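Local coordinates for protein 33 kDa chaperonin (Thermotoga maritima, PDB 1VQ0) that probably acts as a redox-regulated molecular chaperone that protects thermally unfolding and oxidatively damaged proteins from irreversible aggregation, at residues A59-P64 / G182-I187; S27-R32 / A237-K242; W72-E77 / G146-D151; G17-F20 / R25-I28; G123-V128 / A153-V158. All coordinates share one frame; numbering follows the deposited sequence.

Contact 4 comes first along the chain and closes a tight hairpin between strands 13-19 and 24-30. Contact 2 starts on the second of these strands, shares Ser27 and Ile28 with contact 4, and closes the longest loop, at strand 235-241. Within that loop lies contact 1, which brings the end of helix 46-62 to strand 176-187. Contacts 3 and 5 lie inside contact 1 in turn. They cross, since 123-128 falls between 72-77 and 146-151, and 153-158 follows. Both pack the region of helix 149-160 on neighbouring strands. All five contacts reach one large mixed sheet, and one ethanediol molecule touches both contact 3 and contact 4.

Contact 1 of 5, residues A59-P64 / G182-I187; sequences AALVTP and GFAVQI
Leu61 points its side chain from the end of helix 46-62 at strand 176-187, where, of 182-187, its two methyls meet backbone atoms. CD2 meets the carbonyl oxygen of Gly182 at 3.5 Å. CD1 lies 3.6 Å from the carbonyl carbon of Phe183. The branch thus spreads over the peptide units at 182-183. Nearer the helix, Leu61 CB faces Ala184 CB at 4.2 Å, the one pair of side chains that meets here. Leu61 CG stands anti to its carbonyl carbon (chi1 -75°), which carries the branch out to the strand. Gly182 has no side chain and Ala184 only a methyl, and these small residues let the helix sit close. Phe183 starts away from the helix, and its side chain packs on Ile204 of helix 194-205. An alanine in place of Leu61 would take away both methyls and would probably open a gap above Gly182 and Phe183. Within 59-64, Ala60 O takes Thr63 N at 3.1 Å and also Thr63 OG1 at 2.6 Å, the hydroxyl lying in the carbonyl plane. Ser27 OG of the adjacent strand bonds to Leu61 O. Phe166 of strand 164-173 packs beside both Leu61 and Ala184. This is helix-on-sheet packing, with the helix end set against one face of the large, mostly antiparallel sheet.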
# COMPACT_ATOMS: atom_id res chain seq x y z
N ALA A 59 -10.71 14.16 -0.31
CA ALA A 59 -9.49 14.69 0.29
C ALA A 59 -9.73 15.86 1.33
O ALA A 59 -9.13 15.87 2.42
CB ALA A 59 -8.50 15.09 -0.81
N ALA A 60 -10.59 16.80 0.97
CA ALA A 60 -10.94 17.91 1.85
C ALA A 60 -11.58 17.47 3.13
O ALA A 60 -11.30 18.02 4.17
CB ALA A 60 -11.86 18.85 1.17
N LEU A 61 -12.46 16.48 3.03
CA LEU A 61 -13.20 16.03 4.21
C LEU A 61 -12.33 15.46 5.32
O LEU A 61 -12.73 15.50 6.51
CB LEU A 61 -14.29 15.02 3.80
CG LEU A 61 -15.52 15.67 3.13
CD1 LEU A 61 -16.40 14.59 2.55
CD2 LEU A 61 -16.36 16.52 4.02
N VAL A 62 -11.15 14.94 4.97
CA VAL A 62 -10.24 14.31 5.96
C VAL A 62 -9.26 15.34 6.49
O VAL A 62 -8.60 15.07 7.48
CB VAL A 62 -9.48 13.05 5.45
CG1 VAL A 62 -10.46 11.96 4.94
CG2 VAL A 62 -8.58 13.42 4.32
N THR A 63 -9.17 16.55 5.90
CA THR A 63 -8.17 17.56 6.39
C THR A 63 -8.12 17.83 7.89
O THR A 63 -7.02 18.03 8.40
CB THR A 63 -8.25 18.92 5.70
OG1 THR A 63 -9.60 19.39 5.66
CG2 THR A 63 -7.80 18.81 4.21
N PRO A 64 -9.26 17.90 8.59
CA PRO A 64 -9.23 18.25 10.05
C PRO A 64 -8.50 17.23 10.88
O PRO A 64 -8.18 17.49 12.01
CB PRO A 64 -10.70 18.22 10.45
CG PRO A 64 -11.42 18.34 9.17
CD PRO A 64 -10.64 17.70 8.12
N GLY A 182 -19.90 17.81 0.45
CA GLY A 182 -20.23 16.51 1.01
C GLY A 182 -19.97 16.42 2.48
O GLY A 182 -19.60 17.39 3.14
N PHE A 183 -20.18 15.23 3.02
CA PHE A 183 -19.84 15.03 4.43
C PHE A 183 -19.22 13.68 4.65
O PHE A 183 -19.33 12.78 3.79
CB PHE A 183 -21.06 15.20 5.33
CG PHE A 183 -22.19 14.27 5.01
CD1 PHE A 183 -22.17 12.95 5.45
CD2 PHE A 183 -23.31 14.74 4.30
CE1 PHE A 183 -23.24 12.10 5.14
CE2 PHE A 183 -24.34 13.92 3.97
CZ PHE A 183 -24.33 12.58 4.41
N ALA A 184 -18.58 13.55 5.81
CA ALA A 184 -17.98 12.32 6.33
C ALA A 184 -18.37 12.15 7.78
O ALA A 184 -18.26 13.08 8.59
CB ALA A 184 -16.43 12.32 6.16
N VAL A 185 -18.86 10.95 8.12
CA VAL A 185 -19.11 10.56 9.53
C VAL A 185 -18.33 9.25 9.78
O VAL A 185 -18.44 8.31 8.99
CB VAL A 185 -20.64 10.41 9.85
CG1 VAL A 185 -20.89 10.12 11.32
CG2 VAL A 185 -21.40 11.69 9.51
N GLN A 186 -17.54 9.25 10.87
CA GLN A 186 -16.57 8.19 11.21
C GLN A 186 -16.59 7.83 12.66
O GLN A 186 -16.62 8.69 13.56
CB GLN A 186 -15.16 8.63 10.81
CG GLN A 186 -15.05 8.97 9.31
CD GLN A 186 -13.61 9.13 8.74
OE1 GLN A 186 -12.92 10.10 9.03
NE2 GLN A 186 -13.21 8.19 7.85
N ILE A 187 -16.60 6.52 12.90
CA ILE A 187 -16.60 6.00 14.25
C ILE A 187 -15.18 5.75 14.68
O ILE A 187 -14.54 4.80 14.22
CB ILE A 187 -17.47 4.75 14.38
CG1 ILE A 187 -18.93 5.14 14.11
CG2 ILE A 187 -17.34 4.21 15.75
CD1 ILE A 187 -19.95 3.96 13.97

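Contact 2 of 5, residues S27-R32 / A237-K242; sequences SIVRMR and AEIKYK
Val29 and Met31 both reach toward Ile239, and these three buried, apolar residues make the whole contact. The 27-32 segment enters as a strand, and Val29 is the first of its residues to touch the second segment. Its CG1 takes the place between the backbone N and the carbonyl carbon (chi1 74°), which leaves CG2 anti to the backbone N. From there CG2 touches CG1 of Ile239 at 3.9 Å. The two side chains cross at about a right angle, one methyl against one methylene, so the overlap is small. Met31 follows the strand and takes the N-cap position of helix 32-42. Its side chain sets out toward Ile239. The chain is extended about CB-CG and then bends at the sulfur (chi3 -86°). Its terminal CE comes to 4.4 Å from Ile239 CG2, a loose touch. Ile239 therefore meets Val29 with one branch and Met31 with the other. The Ile239 CG1 branch stands anti to its carbonyl carbon, and CG2 stands anti to its backbone N. On the second segment, Ile239 sits at the break between the two short pieces of strand 235-241. The first zinc ligand, Cys243, follows directly after Lys242. Strand 13-19 runs between the two strands in the sheet, and its Ile14 touches both Val29 and Ile239. Helix 46-62 covers the same cluster, with Ile57 on Val29 and Met31.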
# COMPACT_ATOMS: atom_id res chain seq x y z
N SER A 27 -17.28 15.88 9.53
CA SER A 27 -16.68 16.80 8.57
C SER A 27 -17.81 17.09 7.60
O SER A 27 -18.47 16.15 7.16
CB SER A 27 -15.62 16.01 7.75
OG SER A 27 -14.60 16.84 7.40
N ILE A 28 -18.02 18.35 7.23
CA ILE A 28 -18.95 18.70 6.14
C ILE A 28 -18.40 19.94 5.41
O ILE A 28 -17.88 20.88 6.02
CB ILE A 28 -20.40 18.95 6.67
CG1 ILE A 28 -21.39 19.19 5.54
CG2 ILE A 28 -20.44 20.17 7.62
CD1 ILE A 28 -22.87 18.96 5.93
N VAL A 29 -18.47 19.91 4.11
CA VAL A 29 -17.69 20.86 3.29
C VAL A 29 -18.56 21.37 2.15
O VAL A 29 -19.35 20.62 1.58
CB VAL A 29 -16.33 20.27 2.79
CG1 VAL A 29 -16.50 19.24 1.65
CG2 VAL A 29 -15.37 21.38 2.37
N ARG A 30 -18.48 22.67 1.92
CA ARG A 30 -19.03 23.28 0.72
C ARG A 30 -17.85 23.93 -0.00
O ARG A 30 -17.22 24.86 0.52
CB ARG A 30 -20.03 24.37 1.08
CG ARG A 30 -21.34 23.85 1.65
CD ARG A 30 -22.43 23.69 0.64
NE ARG A 30 -23.39 24.79 0.70
CZ ARG A 30 -24.12 25.25 -0.31
NH1 ARG A 30 -24.03 24.73 -1.54
NH2 ARG A 30 -24.92 26.30 -0.09
N MET A 31 -17.60 23.48 -1.20
CA MET A 31 -16.42 23.91 -1.89
C MET A 31 -16.52 24.01 -3.42
O MET A 31 -15.57 23.68 -4.13
CB MET A 31 -15.25 23.01 -1.46
CG MET A 31 -15.44 21.47 -1.69
SD MET A 31 -14.05 20.52 -1.06
CE MET A 31 -13.04 20.64 -2.44
N ARG A 32 -17.65 24.52 -3.90
CA ARG A 32 -17.81 24.77 -5.32
C ARG A 32 -16.70 25.62 -5.93
O ARG A 32 -16.25 25.32 -7.06
CB ARG A 32 -19.20 25.29 -5.68
CG ARG A 32 -19.49 26.66 -5.39
CD ARG A 32 -20.71 27.13 -6.13
NE ARG A 32 -21.00 28.53 -5.87
CZ ARG A 32 -22.13 29.14 -6.20
NH1 ARG A 32 -23.12 28.50 -6.81
NH2 ARG A 32 -22.28 30.41 -5.90
N ALA A 237 -12.89 25.82 8.75
CA ALA A 237 -11.69 26.31 8.08
C ALA A 237 -11.99 26.56 6.60
O ALA A 237 -12.92 26.04 6.03
CB ALA A 237 -10.59 25.31 8.22
N GLU A 238 -11.13 27.33 5.98
CA GLU A 238 -11.23 27.64 4.55
C GLU A 238 -10.44 26.62 3.76
O GLU A 238 -9.26 26.39 4.04
CB GLU A 238 -10.66 29.02 4.33
CG GLU A 238 -10.96 29.70 3.02
CD GLU A 238 -10.48 31.16 3.02
OE1 GLU A 238 -10.40 31.78 4.11
OE2 GLU A 238 -10.18 31.68 1.89
N ILE A 239 -11.09 25.99 2.79
CA ILE A 239 -10.40 25.03 1.87
C ILE A 239 -9.97 25.83 0.66
O ILE A 239 -10.80 26.60 0.12
CB ILE A 239 -11.35 23.87 1.45
CG1 ILE A 239 -11.85 23.12 2.69
CG2 ILE A 239 -10.67 22.90 0.47
CD1 ILE A 239 -10.78 22.35 3.46
N LYS A 240 -8.70 25.73 0.27
CA LYS A 240 -8.23 26.48 -0.91
C LYS A 240 -7.51 25.55 -1.85
O LYS A 240 -6.80 24.66 -1.39
CB LYS A 240 -7.22 27.61 -0.56
CG LYS A 240 -7.46 28.45 0.71
CD LYS A 240 -8.00 29.83 0.47
CE LYS A 240 -6.94 30.95 0.55
NZ LYS A 240 -6.86 31.72 1.86
N TYR A 241 -7.70 25.76 -3.16
CA TYR A 241 -6.87 25.10 -4.14
C TYR A 241 -5.47 25.69 -3.99
O TYR A 241 -5.29 26.91 -4.02
CB TYR A 241 -7.41 25.27 -5.58
CG TYR A 241 -6.94 24.21 -6.52
CD1 TYR A 241 -5.72 24.31 -7.14
CD2 TYR A 241 -7.68 23.05 -6.71
CE1 TYR A 241 -5.26 23.31 -7.97
CE2 TYR A 241 -7.23 22.04 -7.51
CZ TYR A 241 -6.03 22.17 -8.15
OH TYR A 241 -5.57 21.17 -8.97
N LYS A 242 -4.46 24.84 -3.83
CA LYS A 242 -3.10 25.34 -3.79
C LYS A 242 -2.07 24.31 -4.24
O LYS A 242 -2.17 23.16 -3.90
CB LYS A 242 -2.76 25.84 -2.38
CG LYS A 242 -1.73 26.96 -2.40
CD LYS A 242 -1.20 27.27 -1.01
CE LYS A 242 0.17 27.96 -1.10
NZ LYS A 242 0.30 28.96 -0.02

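Contact 3 of 5, residues W72-E77 / G146-D151; sequences WTLDIE and GEIAED. With EDO (1,2-ethanediol), chain F.
Ile148, which meets Ile76 and Leu74 of the strand, has a positive phi (84°) with a negative psi, rare for a beta-branched residue. It holds the N-cap position of helix 149-160. From there its CG1 lies 4.0 Å from Ile76 CD1, and its CG2 is 4.4 Å from Leu74 CD2. One isoleucine thus bridges two residues on the same face of the strand. Asp151 in the first turn probably helps hold this bend by gripping backbone amides. Its OD1 takes Gly146 N at 3.0 Å along a nearly straight bond, using the syn lone pair. Its OD2 takes Ile148 N at 2.8 Å from the anti side, 31° out of the carboxylate plane. Val144 N and Ser145 N also bond to OD1. At the far end of the strand, Trp72 NE1 donates to O1 of a bound ethanediol at 3.0 Å. The Trp72 ring packs on Ala59 and Val62 of helix 46-62. Replacing Trp72 with an alanine would probably leave the diol without this donor and open a gap against Val62 and Ala59. The strand lies between 84-90 and 123-130 in the sheet. Helix 116-120 packs on Ile76 and Ile148 through Ile120, while helix 46-62 also covers Leu74.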
# COMPACT_ATOMS: atom_id res chain seq x y z
N TRP A 72 -1.90 14.15 2.38
CA TRP A 72 -2.75 12.99 2.25
C TRP A 72 -3.19 12.93 0.82
O TRP A 72 -3.79 13.87 0.36
CB TRP A 72 -3.91 13.19 3.16
CG TRP A 72 -4.80 12.07 3.38
CD1 TRP A 72 -4.77 11.21 4.45
CD2 TRP A 72 -5.87 11.64 2.53
NE1 TRP A 72 -5.78 10.28 4.32
CE2 TRP A 72 -6.47 10.52 3.15
CE3 TRP A 72 -6.45 12.13 1.34
CZ2 TRP A 72 -7.60 9.90 2.62
CZ3 TRP A 72 -7.52 11.49 0.81
CH2 TRP A 72 -8.11 10.41 1.46
N THR A 73 -2.89 11.83 0.11
CA THR A 73 -3.21 11.71 -1.32
C THR A 73 -4.11 10.50 -1.61
O THR A 73 -3.76 9.33 -1.29
CB THR A 73 -1.94 11.56 -2.14
OG1 THR A 73 -1.02 12.62 -1.87
CG2 THR A 73 -2.22 11.62 -3.66
N LEU A 74 -5.23 10.77 -2.28
CA LEU A 74 -6.10 9.72 -2.85
C LEU A 74 -5.73 9.51 -4.30
O LEU A 74 -5.81 10.41 -5.08
CB LEU A 74 -7.53 10.18 -2.80
CG LEU A 74 -8.67 9.45 -3.45
CD1 LEU A 74 -8.66 8.10 -2.68
CD2 LEU A 74 -9.91 10.24 -3.15
N ASP A 75 -5.33 8.29 -4.61
CA ASP A 75 -4.93 7.88 -5.93
C ASP A 75 -5.80 6.64 -6.36
O ASP A 75 -5.62 5.53 -5.89
CB ASP A 75 -3.45 7.51 -5.90
CG ASP A 75 -2.96 7.00 -7.19
OD1 ASP A 75 -3.62 7.24 -8.19
OD2 ASP A 75 -1.91 6.36 -7.32
N ILE A 76 -6.80 6.92 -7.17
CA ILE A 76 -7.65 5.94 -7.79
C ILE A 76 -7.17 5.65 -9.24
O ILE A 76 -7.00 6.51 -10.06
CB ILE A 76 -9.07 6.39 -7.77
CG1 ILE A 76 -9.56 6.49 -6.31
CG2 ILE A 76 -9.95 5.42 -8.55
CD1 ILE A 76 -10.82 7.23 -6.20
N GLU A 77 -6.87 4.40 -9.49
CA GLU A 77 -6.38 4.00 -10.79
C GLU A 77 -7.23 2.83 -11.35
O GLU A 77 -7.51 1.86 -10.66
CB GLU A 77 -4.92 3.61 -10.67
CG GLU A 77 -4.28 3.41 -12.04
CD GLU A 77 -2.77 3.21 -11.93
OE1 GLU A 77 -2.24 3.06 -10.82
OE2 GLU A 77 -2.11 3.23 -12.96
N GLY A 146 -16.61 2.40 -7.40
CA GLY A 146 -16.09 3.39 -8.39
C GLY A 146 -16.81 4.73 -8.42
O GLY A 146 -16.54 5.52 -9.29
N GLU A 147 -17.70 4.97 -7.44
CA GLU A 147 -18.37 6.22 -7.20
C GLU A 147 -17.56 7.14 -6.31
O GLU A 147 -17.99 8.25 -6.05
CB GLU A 147 -19.69 5.96 -6.42
CG GLU A 147 -20.71 5.07 -7.12
CD GLU A 147 -21.25 5.69 -8.38
OE1 GLU A 147 -21.41 6.92 -8.40
OE2 GLU A 147 -21.51 4.94 -9.34
N ILE A 148 -16.45 6.64 -5.75
CA ILE A 148 -15.51 7.40 -4.88
C ILE A 148 -15.91 7.46 -3.38
O ILE A 148 -15.13 7.06 -2.53
CB ILE A 148 -15.12 8.82 -5.50
CG1 ILE A 148 -14.54 8.58 -6.91
CG2 ILE A 148 -14.00 9.56 -4.66
CD1 ILE A 148 -14.25 9.81 -7.71
N ALA A 149 -17.11 7.96 -3.07
CA ALA A 149 -17.55 8.07 -1.67
C ALA A 149 -17.36 6.72 -1.01
O ALA A 149 -16.59 6.58 -0.04
CB ALA A 149 -19.03 8.55 -1.54
N GLU A 150 -18.02 5.74 -1.58
CA GLU A 150 -18.09 4.40 -0.95
C GLU A 150 -16.74 3.68 -0.93
O GLU A 150 -16.48 2.91 -0.04
CB GLU A 150 -19.12 3.51 -1.66
CG GLU A 150 -19.53 2.34 -0.80
CD GLU A 150 -20.49 1.38 -1.48
OE1 GLU A 150 -20.83 1.66 -2.64
OE2 GLU A 150 -20.84 0.35 -0.83
N ASP A 151 -15.98 3.87 -2.01
CA ASP A 151 -14.63 3.36 -2.11
C ASP A 151 -13.75 3.89 -0.95
O ASP A 151 -13.05 3.11 -0.34
CB ASP A 151 -14.03 3.75 -3.42
CG ASP A 151 -14.84 3.31 -4.62
OD1 ASP A 151 -15.17 2.10 -4.77
OD2 ASP A 151 -15.13 4.15 -5.47
C1 EDO F . -6.45 10.09 7.43
O1 EDO F . -6.36 8.81 6.84
C2 EDO F . -6.56 10.15 8.96
O2 EDO F . -7.63 9.37 9.53

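Contact 4 of 5, residues G17-F20 / R25-I28; sequences GTMF and RFSI. With EDO (1,2-ethanediol), chain F.
Gly17 lies against one face of the Phe26 ring, and this is the tight half of the contact. Gly17 CA sits 4.0 Å from the ring centroid, over the face, as a CH-pi contact. Its neighbouring N is 3.5 Å above the ring plane, toward the rim. The ring gets there because Phe26 CG stands between the backbone N and the carbonyl carbon (chi1 64°), which folds the side chain back across the partner strand. The same two residues form an antiparallel hydrogen-bonded pair. Phe26 N gives a short bond to Gly17 O, 2.8 Å, and Gly17 N reaches Phe26 O at 3.1 Å. Met19 CG adds an apolar touch to Phe26 CE2 at 4.1 Å. Leu223 of helix 219-227 also packs on the ring. The other half is looser. Thr18 and Arg25 form the non-hydrogen-bonded pair, and Thr18 CG2 only grazes Arg25 CB at 4.2 Å. The extended Arg25 chain leads off from the hairpin. Its NH2 donates to ethanediol O2 at 3.0 Å, in the guanidinium plane, and also bonds Gln186 OE1, while Trp65 supplies a cation-pi partner. The diol, probably from the crystallisation liquor, is also bonded by Glu160 and Trp72. Bare Gly17 leaves room for the ring, which covers the glycine backbone; this is consistent with an aromatic shielding a strand glycine.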
# COMPACT_ATOMS: atom_id res chain seq x y z
N GLY A 17 -16.14 18.53 13.91
CA GLY A 17 -16.33 18.31 15.36
C GLY A 17 -16.52 16.83 15.59
O GLY A 17 -16.26 16.00 14.70
N THR A 18 -16.96 16.51 16.80
CA THR A 18 -17.23 15.16 17.25
C THR A 18 -18.56 15.12 17.97
O THR A 18 -19.06 16.17 18.46
CB THR A 18 -16.17 14.69 18.28
OG1 THR A 18 -16.22 15.53 19.45
CG2 THR A 18 -14.70 14.80 17.67
N MET A 19 -19.10 13.89 18.05
CA MET A 19 -20.32 13.62 18.79
C MET A 19 -20.15 12.41 19.68
O MET A 19 -19.27 11.54 19.44
CB MET A 19 -21.50 13.38 17.84
CG MET A 19 -22.07 14.63 17.16
SD MET A 19 -23.05 15.69 18.22
CE MET A 19 -21.91 16.78 18.47
N PHE A 20 -20.98 12.40 20.73
CA PHE A 20 -21.17 11.27 21.66
C PHE A 20 -19.87 10.90 22.35
O PHE A 20 -19.28 9.87 22.06
CB PHE A 20 -21.77 10.05 20.94
CG PHE A 20 -22.98 10.39 20.11
CD1 PHE A 20 -24.01 11.16 20.64
CD2 PHE A 20 -23.06 10.01 18.77
CE1 PHE A 20 -25.12 11.49 19.89
CE2 PHE A 20 -24.17 10.35 17.99
CZ PHE A 20 -25.21 11.09 18.57
N ARG A 25 -16.61 11.35 14.89
CA ARG A 25 -16.12 12.60 14.31
C ARG A 25 -16.86 12.87 13.00
O ARG A 25 -17.30 11.95 12.33
CB ARG A 25 -14.58 12.60 14.13
CG ARG A 25 -14.03 11.73 13.01
CD ARG A 25 -12.50 11.60 13.05
NE ARG A 25 -11.99 10.84 11.91
CZ ARG A 25 -10.73 10.43 11.77
NH1 ARG A 25 -9.81 10.61 12.71
NH2 ARG A 25 -10.37 9.85 10.66
N PHE A 26 -17.06 14.15 12.69
CA PHE A 26 -17.73 14.53 11.45
C PHE A 26 -17.03 15.73 10.83
O PHE A 26 -16.40 16.54 11.54
CB PHE A 26 -19.21 14.87 11.69
CG PHE A 26 -19.43 16.07 12.56
CD1 PHE A 26 -19.33 17.35 12.03
CD2 PHE A 26 -19.70 15.92 13.91
CE1 PHE A 26 -19.47 18.45 12.84
CE2 PHE A 26 -19.84 17.01 14.73
CZ PHE A 26 -19.71 18.29 14.18
N SER A 27 -17.28 15.88 9.53
CA SER A 27 -16.68 16.80 8.57
C SER A 27 -17.81 17.09 7.60
O SER A 27 -18.47 16.15 7.16
CB SER A 27 -15.62 16.01 7.75
OG SER A 27 -14.60 16.84 7.40
N ILE A 28 -18.02 18.35 7.23
CA ILE A 28 -18.95 18.70 6.14
C ILE A 28 -18.40 19.94 5.41
O ILE A 28 -17.88 20.88 6.02
CB ILE A 28 -20.40 18.95 6.67
CG1 ILE A 28 -21.39 19.19 5.54
CG2 ILE A 28 -20.44 20.17 7.62
CD1 ILE A 28 -22.87 18.96 5.93
C1 EDO F . -6.45 10.09 7.43
O1 EDO F . -6.36 8.81 6.84
C2 EDO F . -6.56 10.15 8.96
O2 EDO F . -7.63 9.37 9.53

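Contact 5 of 5, residues G123-V128 / A153-V158; sequences GVLRVV and AYYFAV
Val127 lays its CG2 methyl on the face of the Tyr155 ring, 3.8 Å from the centroid and only 5° off the ring normal. This is a well-centred CH-pi contact. Val127 CB stands over the same face nearer the hydroxyl end, 3.7 Å from Tyr155 CE1. Leu125, two residues back on the same side of the strand, reaches the base of the tyrosine: its CD2 is 3.9 Å from Tyr155 CB. Tyr155 CG is anti to the backbone N (chi1 159°), and the ring is thereby carried out from helix 149-160 toward the strand. This is helix-on-sheet packing against one face of the large sheet, and Tyr155 is the residue of 153-158 that makes the contact with the strand. At the polar end, a water gives one hydrogen bond to Val127 O, 2.7 Å away, and another to Tyr155 OH at 3.3 Å. Glu160 OE2 also bonds to that hydroxyl, so the ring is pinned at its tip as well as on its face. The Tyr155 edge meets the Phe156 face, with Tyr155 CE2 3.7 Å above the centre of the phenylalanine ring. Further out, Trp72 of strand 71-78 packs on Val127, and Leu74 and Ile76 on Leu125. Tyr154 and Val158 turn to the second subunit and rest on Phe137 of that chain, while Val124 meets its Thr135.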
# COMPACT_ATOMS: atom_id res chain seq x y z
N GLY A 123 -10.56 -1.27 -11.01
CA GLY A 123 -9.31 -0.83 -10.47
C GLY A 123 -9.24 -0.74 -8.96
O GLY A 123 -9.93 -1.47 -8.25
N VAL A 124 -8.38 0.15 -8.49
CA VAL A 124 -7.95 0.16 -7.08
C VAL A 124 -7.95 1.60 -6.52
O VAL A 124 -7.89 2.59 -7.25
CB VAL A 124 -6.48 -0.45 -6.91
CG1 VAL A 124 -6.39 -1.76 -7.48
CG2 VAL A 124 -5.38 0.42 -7.51
N LEU A 125 -8.00 1.68 -5.21
CA LEU A 125 -7.85 2.94 -4.51
C LEU A 125 -6.66 2.86 -3.55
O LEU A 125 -6.53 1.93 -2.81
CB LEU A 125 -9.14 3.26 -3.79
CG LEU A 125 -9.21 4.51 -2.90
CD1 LEU A 125 -10.69 4.85 -2.63
CD2 LEU A 125 -8.54 4.27 -1.61
N ARG A 126 -5.79 3.87 -3.65
CA ARG A 126 -4.61 4.10 -2.83
C ARG A 126 -4.75 5.36 -2.01
O ARG A 126 -5.25 6.34 -2.50
CB ARG A 126 -3.34 4.25 -3.70
CG ARG A 126 -2.85 2.98 -4.15
CD ARG A 126 -1.53 2.96 -4.91
NE ARG A 126 -1.72 3.55 -6.18
CZ ARG A 126 -1.97 2.94 -7.32
NH1 ARG A 126 -2.04 1.65 -7.40
NH2 ARG A 126 -2.11 3.67 -8.40
N VAL A 127 -4.30 5.29 -0.76
CA VAL A 127 -4.11 6.45 0.12
C VAL A 127 -2.66 6.50 0.58
O VAL A 127 -2.14 5.54 1.19
CB VAL A 127 -5.11 6.49 1.25
CG1 VAL A 127 -4.81 7.65 2.25
CG2 VAL A 127 -6.52 6.60 0.65
N VAL A 128 -2.02 7.61 0.22
CA VAL A 128 -0.62 7.94 0.60
C VAL A 128 -0.65 8.95 1.73
O VAL A 128 -1.27 10.00 1.63
CB VAL A 128 0.13 8.52 -0.58
CG1 VAL A 128 1.57 8.71 -0.30
CG2 VAL A 128 -0.03 7.58 -1.78
N ALA A 153 -14.93 5.27 1.94
CA ALA A 153 -15.49 4.65 3.18
C ALA A 153 -14.93 3.26 3.45
O ALA A 153 -14.57 2.96 4.55
CB ALA A 153 -17.02 4.62 3.13
N TYR A 154 -14.79 2.43 2.41
CA TYR A 154 -14.21 1.09 2.54
C TYR A 154 -12.72 1.09 2.89
O TYR A 154 -12.26 0.29 3.70
CB TYR A 154 -14.49 0.29 1.28
CG TYR A 154 -14.00 -1.13 1.25
CD1 TYR A 154 -14.60 -2.13 1.99
CD2 TYR A 154 -12.96 -1.48 0.42
CE1 TYR A 154 -14.13 -3.44 1.96
CE2 TYR A 154 -12.50 -2.74 0.35
CZ TYR A 154 -13.07 -3.72 1.09
OH TYR A 154 -12.54 -4.94 0.95
N TYR A 155 -11.96 1.99 2.29
CA TYR A 155 -10.57 2.22 2.69
C TYR A 155 -10.54 2.45 4.23
O TYR A 155 -9.83 1.73 5.01
CB TYR A 155 -9.93 3.41 1.94
CG TYR A 155 -8.77 3.90 2.69
CD1 TYR A 155 -7.51 3.29 2.56
CD2 TYR A 155 -8.90 4.98 3.60
CE1 TYR A 155 -6.41 3.72 3.34
CE2 TYR A 155 -7.84 5.40 4.41
CZ TYR A 155 -6.58 4.79 4.27
OH TYR A 155 -5.53 5.18 5.08
N PHE A 156 -11.37 3.38 4.69
CA PHE A 156 -11.33 3.71 6.13
C PHE A 156 -11.70 2.50 6.99
O PHE A 156 -10.94 2.15 7.91
CB PHE A 156 -12.13 4.99 6.47
CG PHE A 156 -11.35 6.27 6.19
CD1 PHE A 156 -10.37 6.70 7.08
CD2 PHE A 156 -11.60 7.05 5.03
CE1 PHE A 156 -9.63 7.88 6.81
CE2 PHE A 156 -10.84 8.22 4.77
CZ PHE A 156 -9.86 8.62 5.65
N ALA A 157 -12.82 1.83 6.68
CA ALA A 157 -13.24 0.64 7.43
C ALA A 157 -12.13 -0.46 7.48
O ALA A 157 -11.80 -1.00 8.53
CB ALA A 157 -14.60 0.06 6.89
N VAL A 158 -11.49 -0.72 6.36
CA VAL A 158 -10.59 -1.85 6.28
C VAL A 158 -9.15 -1.48 6.64
O VAL A 158 -8.58 -2.19 7.42
CB VAL A 158 -10.61 -2.54 4.91
CG1 VAL A 158 -9.44 -3.54 4.79
CG2 VAL A 158 -11.92 -3.31 4.73
O HOH W 1 -2.54 4.92 3.77